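Local atomic coordinates of pesticidal crystal protein Cry2Aa (PDB entry 1I5P), a protein that kills dipteran and lepidopteran larvae by binding to their midgut epithelial cells and promoting colloidosmotic lysis. Residues N182-F187 with R213-D218; T152-F157 with R206-Y211; G281-Q286 with N392-S397. All coordinates share one frame; numbering follows the deposited sequence.

Contact 1: residues N182-F187 with R213-D218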
loop_
_atom_site.group_PDB
_atom_site.type_symbol
_atom_site.label_atom_id
_atom_site.label_comp_id
_atom_site.label_asym_id
_atom_site.label_seq_id
_atom_site.Cartn_x
_atom_site.Cartn_y
_atom_site.Cartn_z
ATOM N N ASN A 182 -1.336 -17.769 1.406
ATOM C CA ASN A 182 -1.682 -17.225 2.718
ATOM C C ASN A 182 -1.965 -18.370 3.677
ATOM O O ASN A 182 -1.511 -18.373 4.819
ATOM C CB ASN A 182 -2.941 -16.352 2.645
ATOM C CG ASN A 182 -2.650 -14.923 2.248
ATOM O OD1 ASN A 182 -1.512 -14.469 2.312
ATOM N ND2 ASN A 182 -3.692 -14.193 1.862
ATOM N N MET A 183 -2.727 -19.344 3.197
ATOM C CA MET A 183 -3.096 -20.491 4.009
ATOM C C MET A 183 -1.902 -21.344 4.420
ATOM O O MET A 183 -1.775 -21.721 5.582
ATOM C CB MET A 183 -4.125 -21.343 3.263
ATOM C CG MET A 183 -5.441 -20.615 3.002
ATOM S SD MET A 183 -6.511 -21.500 1.850
ATOM C CE MET A 183 -7.116 -20.173 0.812
ATOM N N HIS A 184 -1.022 -21.641 3.470
ATOM C CA HIS A 184 0.151 -22.459 3.764
ATOM C C HIS A 184 1.126 -21.768 4.722
ATOM O O HIS A 184 1.590 -22.376 5.693
ATOM C CB HIS A 184 0.889 -22.824 2.470
ATOM C CG HIS A 184 1.943 -23.874 2.653
ATOM N ND1 HIS A 184 2.928 -24.111 1.715
ATOM C CD2 HIS A 184 2.168 -24.748 3.663
ATOM C CE1 HIS A 184 3.715 -25.081 2.144
ATOM N NE2 HIS A 184 3.277 -25.487 3.322
ATOM N N LEU A 185 1.440 -20.503 4.449
ATOM C CA LEU A 185 2.372 -19.763 5.290
ATOM C C LEU A 185 1.803 -19.524 6.683
ATOM O O LEU A 185 2.545 -19.543 7.670
ATOM C CB LEU A 185 2.747 -18.434 4.627
ATOM C CG LEU A 185 3.636 -18.560 3.383
ATOM C CD1 LEU A 185 3.896 -17.182 2.781
ATOM C CD2 LEU A 185 4.952 -19.231 3.758
ATOM N N SER A 186 0.491 -19.310 6.755
ATOM C CA SER A 186 -0.180 -19.092 8.033
ATOM C C SER A 186 -0.086 -20.383 8.842
ATOM O O SER A 186 0.117 -20.359 10.061
ATOM C CB SER A 186 -1.649 -18.728 7.813
ATOM O OG SER A 186 -1.776 -17.461 7.178
ATOM N N PHE A 187 -0.252 -21.502 8.136
ATOM C CA PHE A 187 -0.184 -22.842 8.710
ATOM C C PHE A 187 1.193 -23.064 9.328
ATOM O O PHE A 187 1.316 -23.493 10.476
ATOM C CB PHE A 187 -0.443 -23.883 7.607
ATOM C CG PHE A 187 0.082 -25.261 7.923
ATOM C CD1 PHE A 187 -0.562 -26.073 8.854
ATOM C CD2 PHE A 187 1.231 -25.742 7.295
ATOM C CE1 PHE A 187 -0.075 -27.345 9.158
ATOM C CE2 PHE A 187 1.725 -27.018 7.593
ATOM C CZ PHE A 187 1.068 -27.819 8.529
ATOM N N ARG A 213 10.611 -19.271 6.259
ATOM C CA ARG A 213 11.515 -18.448 5.476
ATOM C C ARG A 213 11.582 -18.896 4.018
ATOM O O ARG A 213 11.365 -18.095 3.106
ATOM C CB ARG A 213 12.929 -18.473 6.059
ATOM C CG ARG A 213 13.924 -17.636 5.243
ATOM C CD ARG A 213 15.348 -18.151 5.392
ATOM N NE ARG A 213 16.328 -17.341 4.664
ATOM C CZ ARG A 213 16.680 -17.518 3.390
ATOM N NH1 ARG A 213 16.140 -18.487 2.663
ATOM N NH2 ARG A 213 17.589 -16.721 2.844
ATOM N N ASN A 214 11.884 -20.173 3.799
ATOM C CA ASN A 214 12.023 -20.694 2.438
ATOM C C ASN A 214 10.771 -20.618 1.584
ATOM O O ASN A 214 10.850 -20.282 0.403
ATOM C CB ASN A 214 12.546 -22.132 2.470
ATOM C CG ASN A 214 13.951 -22.227 3.046
ATOM O OD1 ASN A 214 14.684 -21.240 3.089
ATOM N ND2 ASN A 214 14.336 -23.422 3.478
ATOM N N TYR A 215 9.615 -20.922 2.159
ATOM C CA TYR A 215 8.394 -20.847 1.374
ATOM C C TYR A 215 7.987 -19.392 1.143
ATOM O O TYR A 215 7.438 -19.058 0.097
ATOM C CB TYR A 215 7.277 -21.656 2.038
ATOM C CG TYR A 215 7.450 -23.149 1.820
ATOM C CD1 TYR A 215 7.886 -23.982 2.846
ATOM C CD2 TYR A 215 7.227 -23.716 0.561
ATOM C CE1 TYR A 215 8.100 -25.347 2.629
ATOM C CE2 TYR A 215 7.438 -25.076 0.331
ATOM C CZ TYR A 215 7.873 -25.886 1.369
ATOM O OH TYR A 215 8.071 -27.229 1.139
ATOM N N THR A 216 8.276 -18.522 2.105
ATOM C CA THR A 216 7.958 -17.105 1.933
ATOM C C THR A 216 8.756 -16.616 0.724
ATOM O O THR A 216 8.259 -15.857 -0.108
ATOM C CB THR A 216 8.362 -16.275 3.178
ATOM O OG1 THR A 216 7.458 -16.557 4.255
ATOM C CG2 THR A 216 8.332 -14.786 2.867
ATOM N N ARG A 217 10.000 -17.070 0.636
ATOM C CA ARG A 217 10.866 -16.703 -0.469
ATOM C C ARG A 217 10.293 -17.192 -1.800
ATOM O O ARG A 217 10.085 -16.402 -2.722
ATOM C CB ARG A 217 12.263 -17.285 -0.241
ATOM C CG ARG A 217 13.152 -17.310 -1.476
ATOM C CD ARG A 217 13.501 -18.745 -1.826
ATOM N NE ARG A 217 14.679 -19.215 -1.110
ATOM C CZ ARG A 217 14.908 -20.483 -0.785
ATOM N NH1 ARG A 217 14.031 -21.427 -1.099
ATOM N NH2 ARG A 217 16.028 -20.809 -0.160
ATOM N N ASP A 218 10.028 -18.490 -1.894
ATOM C CA ASP A 218 9.494 -19.072 -3.124
ATOM C C ASP A 218 8.186 -18.434 -3.578
ATOM O O ASP A 218 8.041 -18.047 -4.743
ATOM C CB ASP A 218 9.276 -20.577 -2.950
ATOM C CG ASP A 218 10.565 -21.328 -2.678
ATOM O OD1 ASP A 218 11.644 -20.723 -2.816
ATOM O OD2 ASP A 218 10.498 -22.525 -2.332
#
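His184 reaches Tyr215 because its CG stands trans to the backbone N (chi1 -169°), which throws the imidazole outward from helix 170-193, while Tyr215 turns its own CG trans to the carbonyl carbon and lays a ring face in its path. The outcome is an edge-to-face aromatic pair in a helical bundle. His184 CE1 sits over the centre of the phenol ring, 4.1 Å from Tyr215 CD2, and the ring planes stand 55° apart, well short of perpendicular. His184 ND1 is hydrogen-bonded to the hydroxyl of Tyr219, one turn further along the same helix as Tyr215, a bond that helps fix the rotation of the imidazole.

Beside the rings the contact is plain van der Waals packing of Leu185, which wedges its two methyls against helix 202-232: Leu185 CD2 lies 3.8 Å from Tyr215 CB, and the same methyl is 3.7 Å from Thr216 OG1. That hydroxyl is already bonded to the carbonyl of Leu212 and meets the leucine merely as a packing surface.

The two segments run nearly antiparallel at 163°, their axes 10.2 Å apart at closest approach. Around them, Trp259 of helix 238-259 packs on both Leu185 and Thr216, whereas Phe157 of helix 145-160 stacks on His184, so this pair of helices is flanked by two further members of the N-terminal bundle.

Contact 2: residues T152-F157 with R206-Y211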
loop_
_atom_site.group_PDB
_atom_site.type_symbol
_atom_site.label_atom_id
_atom_site.label_comp_id
_atom_site.label_asym_id
_atom_site.label_seq_id
_atom_site.Cartn_x
_atom_site.Cartn_y
_atom_site.Cartn_z
ATOM N N THR A 152 0.798 -34.308 7.428
ATOM C CA THR A 152 -0.165 -34.585 6.371
ATOM C C THR A 152 -0.625 -33.290 5.697
ATOM O O THR A 152 -0.651 -33.191 4.467
ATOM C CB THR A 152 -1.395 -35.323 6.939
ATOM O OG1 THR A 152 -0.968 -36.522 7.593
ATOM C CG2 THR A 152 -2.368 -35.686 5.822
ATOM N N MET A 153 -0.983 -32.301 6.511
ATOM C CA MET A 153 -1.445 -31.014 6.002
ATOM C C MET A 153 -0.363 -30.346 5.158
ATOM O O MET A 153 -0.645 -29.806 4.085
ATOM C CB MET A 153 -1.833 -30.101 7.172
ATOM C CG MET A 153 -2.416 -28.753 6.766
ATOM S SD MET A 153 -4.010 -28.879 5.927
ATOM C CE MET A 153 -3.539 -28.662 4.209
ATOM N N GLN A 154 0.875 -30.395 5.647
ATOM C CA GLN A 154 2.000 -29.788 4.949
ATOM C C GLN A 154 2.153 -30.357 3.552
ATOM O O GLN A 154 2.317 -29.613 2.580
ATOM C CB GLN A 154 3.300 -30.007 5.733
ATOM C CG GLN A 154 4.590 -29.765 4.931
ATOM C CD GLN A 154 4.854 -28.298 4.586
ATOM O OE1 GLN A 154 5.841 -27.977 3.916
ATOM N NE2 GLN A 154 3.984 -27.407 5.047
ATOM N N GLN A 155 2.103 -31.681 3.455
ATOM C CA GLN A 155 2.249 -32.341 2.169
ATOM C C GLN A 155 1.057 -32.017 1.281
ATOM O O GLN A 155 1.203 -31.861 0.071
ATOM C CB GLN A 155 2.374 -33.851 2.362
ATOM C CG GLN A 155 2.661 -34.610 1.077
ATOM C CD GLN A 155 3.879 -34.079 0.354
ATOM O OE1 GLN A 155 4.970 -34.014 0.921
ATOM N NE2 GLN A 155 3.701 -33.692 -0.906
ATOM N N LEU A 156 -0.124 -31.908 1.883
ATOM C CA LEU A 156 -1.318 -31.584 1.115
ATOM C C LEU A 156 -1.213 -30.175 0.532
ATOM O O LEU A 156 -1.672 -29.925 -0.579
ATOM C CB LEU A 156 -2.567 -31.717 1.995
ATOM C CG LEU A 156 -2.962 -33.170 2.286
ATOM C CD1 LEU A 156 -4.059 -33.221 3.333
ATOM C CD2 LEU A 156 -3.419 -33.842 0.990
ATOM N N PHE A 157 -0.604 -29.259 1.280
ATOM C CA PHE A 157 -0.429 -27.888 0.805
ATOM C C PHE A 157 0.493 -27.893 -0.417
ATOM O O PHE A 157 0.241 -27.210 -1.411
ATOM C CB PHE A 157 0.187 -27.014 1.902
ATOM C CG PHE A 157 -0.824 -26.269 2.734
ATOM C CD1 PHE A 157 -0.755 -26.299 4.125
ATOM C CD2 PHE A 157 -1.814 -25.499 2.130
ATOM C CE1 PHE A 157 -1.654 -25.570 4.907
ATOM C CE2 PHE A 157 -2.718 -24.766 2.898
ATOM C CZ PHE A 157 -2.636 -24.800 4.292
ATOM N N ARG A 206 12.445 -26.540 14.415
ATOM C CA ARG A 206 13.536 -25.977 13.646
ATOM C C ARG A 206 13.257 -26.080 12.149
ATOM O O ARG A 206 13.514 -25.139 11.395
ATOM C CB ARG A 206 14.844 -26.691 13.968
ATOM C CG ARG A 206 16.030 -26.114 13.216
ATOM C CD ARG A 206 16.272 -24.656 13.600
ATOM N NE ARG A 206 16.458 -23.805 12.427
ATOM C CZ ARG A 206 16.815 -22.525 12.477
ATOM N NH1 ARG A 206 17.029 -21.932 13.646
ATOM N NH2 ARG A 206 16.954 -21.833 11.354
ATOM N N THR A 207 12.738 -27.226 11.719
ATOM C CA THR A 207 12.422 -27.425 10.309
ATOM C C THR A 207 11.369 -26.415 9.849
ATOM O O THR A 207 11.507 -25.812 8.789
ATOM C CB THR A 207 11.908 -28.860 10.048
ATOM O OG1 THR A 207 12.960 -29.797 10.316
ATOM C CG2 THR A 207 11.450 -29.020 8.604
ATOM N N TYR A 208 10.322 -26.223 10.645
ATOM C CA TYR A 208 9.276 -25.277 10.271
ATOM C C TYR A 208 9.720 -23.825 10.274
ATOM O O TYR A 208 9.134 -22.998 9.585
ATOM C CB TYR A 208 8.027 -25.470 11.141
ATOM C CG TYR A 208 7.098 -26.497 10.536
ATOM C CD1 TYR A 208 7.461 -27.843 10.493
ATOM C CD2 TYR A 208 5.918 -26.112 9.893
ATOM C CE1 TYR A 208 6.687 -28.780 9.817
ATOM C CE2 TYR A 208 5.134 -27.046 9.212
ATOM C CZ TYR A 208 5.529 -28.372 9.174
ATOM O OH TYR A 208 4.786 -29.282 8.457
ATOM N N ARG A 209 10.755 -23.498 11.038
ATOM C CA ARG A 209 11.241 -22.123 11.022
ATOM C C ARG A 209 11.828 -21.902 9.623
ATOM O O ARG A 209 11.640 -20.844 9.024
ATOM C CB ARG A 209 12.330 -21.903 12.081
ATOM C CG ARG A 209 11.867 -21.942 13.537
ATOM C CD ARG A 209 13.049 -21.633 14.457
ATOM N NE ARG A 209 12.749 -21.740 15.885
ATOM C CZ ARG A 209 12.135 -20.809 16.611
ATOM N NH1 ARG A 209 11.732 -19.675 16.056
ATOM N NH2 ARG A 209 11.954 -21.005 17.910
ATOM N N ASP A 210 12.536 -22.908 9.104
ATOM C CA ASP A 210 13.130 -22.804 7.771
ATOM C C ASP A 210 12.033 -22.789 6.718
ATOM O O ASP A 210 12.159 -22.121 5.691
ATOM C CB ASP A 210 14.087 -23.969 7.489
ATOM C CG ASP A 210 15.381 -23.871 8.275
ATOM O OD1 ASP A 210 15.724 -22.760 8.731
ATOM O OD2 ASP A 210 16.062 -24.908 8.424
ATOM N N TYR A 211 10.962 -23.534 6.971
ATOM C CA TYR A 211 9.837 -23.569 6.047
ATOM C C TYR A 211 9.255 -22.163 5.863
ATOM O O TYR A 211 9.035 -21.711 4.738
ATOM C CB TYR A 211 8.742 -24.503 6.571
ATOM C CG TYR A 211 8.949 -25.978 6.277
ATOM C CD1 TYR A 211 8.034 -26.927 6.734
ATOM C CD2 TYR A 211 10.033 -26.423 5.522
ATOM C CE1 TYR A 211 8.191 -28.281 6.448
ATOM C CE2 TYR A 211 10.201 -27.778 5.230
ATOM C CZ TYR A 211 9.275 -28.699 5.694
ATOM O OH TYR A 211 9.408 -30.034 5.391
HETATM O O HOH W 1 7.777 -30.579 3.358
#
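Gln154 of helix 145-160 reaches Tyr208 and Tyr211 of helix 202-232, joining two members of the N-terminal helical bundle of this delta-endotoxin. It illustrates how one long polar side chain can connect helices whose backbones stay well apart: the nearest pair of CA atoms, those of Gln154 and Tyr211, is 10.1 Å apart.

The van der Waals contacts come first. Gln154 sends CG trans to its backbone N (chi1 164°) and then bends at chi2, a shape that brings the amide oxygen, OE1, over one face of the Tyr211 ring toward its rim, with CD and NE2 trailing beyond the ring. The amide and ring planes are nearly parallel, 12° apart, and Gln154 OE1 lies 3.5 Å from Tyr211 CE1. Tyr208 approaches differently. Its hydroxyl end comes alongside the aliphatic root of the glutamine, Tyr208 OH lying 3.2 Å from Gln154 CB, and its ring is turned 66° from the amide plane. The two tyrosines thus take different parts of the glutamine: Tyr208 its aliphatic root, Tyr211 its amide oxygen.

Contacts to the rings within helix 202-232 organise the receiving surface. Tyr211 CD1 lies 3.6 Å above the plane of the Tyr208 ring, over its centre, and Tyr211 also meets Tyr215 edge to face. Thr207 CG2 packs over a face of Tyr211 near its rim.

Helix 170-193 also meets this glutamine: Phe187 touches its side chain, and His184 NE2 makes a weak hydrogen bond with Gln154 NE2.

Between helices 145-160 and 202-232 the polar link runs through a water: it donates to Gln154 OE1 over 3.3 Å and is hydrogen-bonded to Tyr211 OH at 2.7 Å.

Contact 3: residues G281-Q286 with N392-S397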
loop_
_atom_site.group_PDB
_atom_site.type_symbol
_atom_site.label_atom_id
_atom_site.label_comp_id
_atom_site.label_asym_id
_atom_site.label_seq_id
_atom_site.Cartn_x
_atom_site.Cartn_y
_atom_site.Cartn_z
ATOM N N GLY A 281 -12.656 8.456 -18.612
ATOM C CA GLY A 281 -13.218 9.485 -19.462
ATOM C C GLY A 281 -12.441 9.599 -20.754
ATOM O O GLY A 281 -11.355 9.039 -20.875
ATOM N N PRO A 282 -12.969 10.336 -21.740
ATOM C CA PRO A 282 -12.301 10.503 -23.032
ATOM C C PRO A 282 -11.137 11.500 -23.107
ATOM O O PRO A 282 -10.413 11.516 -24.102
ATOM C CB PRO A 282 -13.452 10.911 -23.941
ATOM C CG PRO A 282 -14.237 11.806 -23.034
ATOM C CD PRO A 282 -14.298 10.979 -21.759
ATOM N N GLN A 283 -10.951 12.334 -22.084
ATOM C CA GLN A 283 -9.867 13.326 -22.102
ATOM C C GLN A 283 -8.464 12.788 -21.822
ATOM O O GLN A 283 -7.503 13.148 -22.507
ATOM C CB GLN A 283 -10.171 14.465 -21.122
ATOM C CG GLN A 283 -11.274 15.392 -21.584
ATOM C CD GLN A 283 -11.414 16.618 -20.710
ATOM O OE1 GLN A 283 -10.423 17.237 -20.325
ATOM N NE2 GLN A 283 -12.653 16.984 -20.402
ATOM N N GLN A 284 -8.339 11.938 -20.812
ATOM C CA GLN A 284 -7.041 11.371 -20.457
ATOM C C GLN A 284 -6.700 10.281 -21.468
ATOM O O GLN A 284 -6.992 9.109 -21.254
ATOM C CB GLN A 284 -7.106 10.810 -19.037
ATOM C CG GLN A 284 -7.617 11.828 -18.023
ATOM C CD GLN A 284 -9.137 11.853 -17.900
ATOM O OE1 GLN A 284 -9.859 11.464 -18.816
ATOM N NE2 GLN A 284 -9.625 12.327 -16.758
ATOM N N THR A 285 -6.057 10.683 -22.560
ATOM C CA THR A 285 -5.735 9.777 -23.659
ATOM C C THR A 285 -4.338 9.183 -23.774
ATOM O O THR A 285 -4.162 8.146 -24.410
ATOM C CB THR A 285 -6.023 10.473 -25.000
ATOM O OG1 THR A 285 -5.404 11.768 -24.996
ATOM C CG2 THR A 285 -7.515 10.636 -25.212
ATOM N N GLN A 286 -3.342 9.824 -23.185
ATOM C CA GLN A 286 -1.989 9.308 -23.312
ATOM C C GLN A 286 -1.848 7.860 -22.855
ATOM O O GLN A 286 -2.411 7.451 -21.842
ATOM C CB GLN A 286 -1.012 10.207 -22.559
ATOM C CG GLN A 286 0.439 9.809 -22.723
ATOM C CD GLN A 286 1.390 10.900 -22.273
ATOM O OE1 GLN A 286 1.010 11.802 -21.528
ATOM N NE2 GLN A 286 2.634 10.818 -22.716
ATOM N N ASN A 392 -18.159 19.538 -22.232
ATOM C CA ASN A 392 -16.988 18.770 -21.852
ATOM C C ASN A 392 -16.719 19.128 -20.411
ATOM O O ASN A 392 -16.634 20.304 -20.067
ATOM C CB ASN A 392 -15.801 19.157 -22.723
ATOM C CG ASN A 392 -16.081 18.947 -24.186
ATOM O OD1 ASN A 392 -15.729 19.774 -25.025
ATOM N ND2 ASN A 392 -16.723 17.832 -24.505
ATOM N N TRP A 393 -16.586 18.118 -19.563
ATOM C CA TRP A 393 -16.371 18.376 -18.152
ATOM C C TRP A 393 -15.273 17.571 -17.508
ATOM O O TRP A 393 -14.914 16.481 -17.955
ATOM C CB TRP A 393 -17.666 18.124 -17.359
ATOM C CG TRP A 393 -18.301 16.792 -17.660
ATOM C CD1 TRP A 393 -19.246 16.535 -18.614
ATOM C CD2 TRP A 393 -18.005 15.530 -17.042
ATOM N NE1 TRP A 393 -19.557 15.195 -18.627
ATOM C CE2 TRP A 393 -18.810 14.554 -17.674
ATOM C CE3 TRP A 393 -17.136 15.127 -16.018
ATOM C CZ2 TRP A 393 -18.773 13.199 -17.317
ATOM C CZ3 TRP A 393 -17.098 13.777 -15.663
ATOM C CH2 TRP A 393 -17.914 12.831 -16.314
ATOM N N GLN A 394 -14.752 18.149 -16.435
ATOM C CA GLN A 394 -13.730 17.534 -15.607
ATOM C C GLN A 394 -14.342 17.559 -14.207
ATOM O O GLN A 394 -15.378 18.196 -13.992
ATOM C CB GLN A 394 -12.431 18.348 -15.650
ATOM C CG GLN A 394 -11.416 17.827 -16.666
ATOM C CD GLN A 394 -10.137 18.645 -16.683
ATOM O OE1 GLN A 394 -10.034 19.640 -17.396
ATOM N NE2 GLN A 394 -9.155 18.228 -15.892
ATOM N N THR A 395 -13.736 16.846 -13.266
ATOM C CA THR A 395 -14.234 16.820 -11.894
ATOM C C THR A 395 -13.130 17.360 -10.989
ATOM O O THR A 395 -13.171 18.515 -10.568
ATOM C CB THR A 395 -14.618 15.383 -11.452
ATOM O OG1 THR A 395 -13.646 14.450 -11.940
ATOM C CG2 THR A 395 -16.001 15.006 -11.984
ATOM N N GLU A 396 -12.134 16.527 -10.715
ATOM C CA GLU A 396 -11.009 16.919 -9.883
ATOM C C GLU A 396 -11.531 17.426 -8.544
ATOM O O GLU A 396 -11.230 18.551 -8.139
ATOM C CB GLU A 396 -10.202 18.026 -10.574
ATOM C CG GLU A 396 -9.995 17.845 -12.081
ATOM C CD GLU A 396 -9.193 16.601 -12.450
ATOM O OE1 GLU A 396 -8.530 16.023 -11.567
ATOM O OE2 GLU A 396 -9.216 16.210 -13.634
ATOM N N SER A 397 -12.314 16.590 -7.865
ATOM C CA SER A 397 -12.906 16.953 -6.581
ATOM C C SER A 397 -12.470 16.006 -5.472
ATOM O O SER A 397 -12.085 14.863 -5.731
ATOM C CB SER A 397 -14.433 16.951 -6.704
ATOM O OG SER A 397 -15.049 17.163 -5.450
HETATM O O HOH W 2 -8.664 13.672 -14.097
#
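Gln283 and Gln284 carry the loop between strands 275-278 and 287-289 up to residues 392-397, which continue from strand 389-393, within the beta-prism domain of the toxin. The case shows how amide side chains can join a loop to a neighbouring strand region with little apolar contact.

Gly281 opens the loop with phi 124°; at its backbone angles a CB would jam against the preceding carbonyl oxygen. Its own carbonyl accepts a hydrogen bond from NH1 of Arg237. At Gln283 the side chain begins with CG trans to the carbonyl carbon (chi1 -72°) and continues extended, so that its amide arrives beside the backbone of Trp393 and the side chain of Gln394. Gln283 NE2 comes within 3.4 Å of Trp393 O, but the angle is too poor for a hydrogen bond. Gln283 OE1 lies 3.8 Å from Gln394 CG. The two glutamine side chains cross at about a right angle with amide planes 75° apart, and their oxygens have separate donors: Gln283 OE1 is bonded to the hydroxyl of Tyr463, Gln394 OE1 to the backbone N of Leu335.

Gln284, the centre of an inverse gamma turn, bends at chi2 and brings its amide toward Glu396. Its OE1 is bonded to the hydroxyl of Ser380, and its carbonyl also accepts from NH1 of Arg237, so one guanidinium nitrogen binds two carbonyls of the loop. In the other segment Glu396, which forms a G1 beta bulge with Ser397 opposite Trp377, has two partners on one carboxylate oxygen. Gln394 NE2 donates to Glu396 OE2 over 3.0 Å, on its anti side but tilted out of the carboxylate plane. The second partner is a water that accepts from Gln284 NE2 at 3.1 Å and donates to Glu396 OE2 at 2.6 Å.

Contacts 1 and 2 belong to one buried neighbourhood of the helical domain, their centres 9 Å apart, and both use helix 202-232. Their other partners, helices 170-193 and 145-160, follow each other in the chain and also touch directly, Phe157 CE1 packing 3.4 Å from Phe187 CB. Contact 3 is partly buried and lies in the middle domain on the opposite side of the chain's centre, about 43 Å from contact 1 and 52 Å from contact 2, centre to centre. Chemistry follows place: rings and aliphatic groups dominate contact 1, an amide among tyrosines marks contact 2, and contact 3 relies on amides, a carboxylate and water.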